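Local structure of putative exonuclease (Eubacterium rectale, 3L0A) at residues L229-N233 / G234-P238. The protein is a putative exonuclease of the PDDEXK clan that binds a zinc ion through four cysteines and probably acts as a hydrolase. Residues are numbered along the deposited sequence; the frame is centred on the assembly and turned at random.
Sequences LRVKN and GEVEP
Val231 and Val236 meet methyl to methyl, CG2 to CG2 at 3.8 Å, their side chains crossing at about a right angle where helix 211-232 ends in a Schellman motif. A chi1 of -172° turns CG1 of Val231 away from its backbone N, and this branch meets Pro238: Val231 CG1 lies 3.6 Å from Pro238 CB. The two branches of one valine thus serve two residues of the departing chain. Val236 in turn sets CG2 against Arg230 CB as well, so this one methyl touches both Val231 and Arg230. The extended Glu235 side chain crosses that of Arg230 at a slant; Glu235 OE2 comes within 3.9 Å of Arg230 CG but stays 5.2 Å from Arg230 NE, too far for a salt bridge, with the guanidinium and carboxylate planes 62° apart. The backbone provides the signature: Glu235 N donates to Arg230 O (3.2 Å), and Gly234, with the positive phi (70°) of the C-prime position, donates its N-H to Val231 O from above the carbonyl plane. A water donates to both Val231 O and Val236 O. Val231 and Pro238 also touch Glu37 of helix 37-45, and the Pro238 side chain lies about 9 Å from the zinc ion. The turn thus combines capping bonds with apolar packing, and any Arg230-Glu235 attraction is probably weak.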
loop_
_atom_site.group_PDB
_atom_site.type_symbol
_atom_site.label_atom_id
_atom_site.label_comp_id
_atom_site.label_asym_id
_atom_site.label_seq_id
_atom_site.Cartn_x
_atom_site.Cartn_y
_atom_site.Cartn_z
ATOM N N LEU A 229 31.518 -14.975 14.331
ATOM C CA LEU A 229 32.267 -16.213 14.587
ATOM C C LEU A 229 32.016 -16.799 15.981
ATOM O O LEU A 229 31.915 -18.023 16.145
ATOM C CB LEU A 229 33.771 -16.014 14.341
ATOM C CG LEU A 229 34.110 -16.022 12.850
ATOM C CD1 LEU A 229 35.483 -15.382 12.590
ATOM C CD2 LEU A 229 34.022 -17.468 12.334
ATOM N N ARG A 230 31.893 -15.938 16.983
ATOM C CA ARG A 230 31.604 -16.378 18.357
ATOM C C ARG A 230 30.273 -17.126 18.379
ATOM O O ARG A 230 30.169 -18.234 18.902
ATOM C CB ARG A 230 31.577 -15.182 19.335
ATOM C CG ARG A 230 32.943 -14.823 19.974
ATOM C CD ARG A 230 33.061 -13.335 20.409
ATOM N NE ARG A 230 32.111 -12.924 21.453
ATOM C CZ ARG A 230 31.585 -11.703 21.539
ATOM N NH1 ARG A 230 31.907 -10.772 20.647
ATOM N NH2 ARG A 230 30.733 -11.414 22.508
ATOM N N VAL A 231 29.243 -16.521 17.777
ATOM C CA VAL A 231 27.904 -17.133 17.790
ATOM C C VAL A 231 27.820 -18.504 17.034
ATOM O O VAL A 231 27.289 -19.484 17.568
ATOM C CB VAL A 231 26.818 -16.166 17.279
ATOM C CG1 VAL A 231 25.459 -16.772 17.507
ATOM C CG2 VAL A 231 26.904 -14.812 17.977
ATOM N N LYS A 232 28.355 -18.570 15.815
ATOM C CA LYS A 232 28.357 -19.808 15.019
ATOM C C LYS A 232 29.112 -20.950 15.685
ATOM O O LYS A 232 28.821 -22.104 15.413
ATOM C CB LYS A 232 28.949 -19.540 13.628
ATOM C CG LYS A 232 29.048 -20.754 12.664
ATOM C CD LYS A 232 29.508 -20.267 11.263
ATOM C CE LYS A 232 29.589 -21.360 10.167
ATOM N NZ LYS A 232 30.240 -20.836 8.882
ATOM N N ASN A 233 30.069 -20.630 16.549
ATOM C CA ASN A 233 30.875 -21.664 17.219
ATOM C C ASN A 233 30.371 -22.086 18.600
ATOM O O ASN A 233 31.085 -22.744 19.334
ATOM C CB ASN A 233 32.339 -21.205 17.336
ATOM C CG ASN A 233 33.068 -21.163 15.980
ATOM O OD1 ASN A 233 32.509 -20.764 14.933
ATOM N ND2 ASN A 233 34.336 -21.558 16.005
ATOM N N GLY A 234 29.149 -21.701 18.957
ATOM C CA GLY A 234 28.534 -22.141 20.220
ATOM C C GLY A 234 29.176 -21.547 21.462
ATOM O O GLY A 234 28.990 -22.060 22.583
ATOM N N GLU A 235 29.914 -20.457 21.255
ATOM C CA GLU A 235 30.721 -19.811 22.293
ATOM C C GLU A 235 29.870 -18.762 23.013
ATOM O O GLU A 235 30.162 -18.401 24.153
ATOM C CB GLU A 235 31.975 -19.199 21.637
ATOM C CG GLU A 235 32.907 -18.341 22.504
ATOM C CD GLU A 235 34.270 -18.056 21.807
ATOM O OE1 GLU A 235 34.601 -18.704 20.780
ATOM O OE2 GLU A 235 35.017 -17.179 22.288
ATOM N N VAL A 236 28.821 -18.279 22.345
ATOM C CA VAL A 236 27.810 -17.445 22.998
ATOM C C VAL A 236 26.420 -17.734 22.449
ATOM O O VAL A 236 26.271 -18.135 21.287
ATOM C CB VAL A 236 28.041 -15.904 22.830
ATOM C CG1 VAL A 236 29.099 -15.400 23.765
ATOM C CG2 VAL A 236 28.365 -15.546 21.392
ATOM N N GLU A 237 25.413 -17.503 23.297
ATOM C CA GLU A 237 24.021 -17.661 22.920
ATOM C C GLU A 237 23.633 -16.528 21.926
ATOM O O GLU A 237 23.868 -15.335 22.190
ATOM C CB GLU A 237 23.110 -17.685 24.169
ATOM N N PRO A 238 23.042 -16.900 20.774
ATOM C CA PRO A 238 22.572 -15.921 19.778
ATOM C C PRO A 238 21.412 -15.074 20.270
ATOM O O PRO A 238 20.512 -15.599 20.899
ATOM C CB PRO A 238 22.049 -16.812 18.651
ATOM C CG PRO A 238 21.631 -18.088 19.346
ATOM C CD PRO A 238 22.692 -18.280 20.384
HETATM O O HOH W 1 25.873 -20.311 19.749
#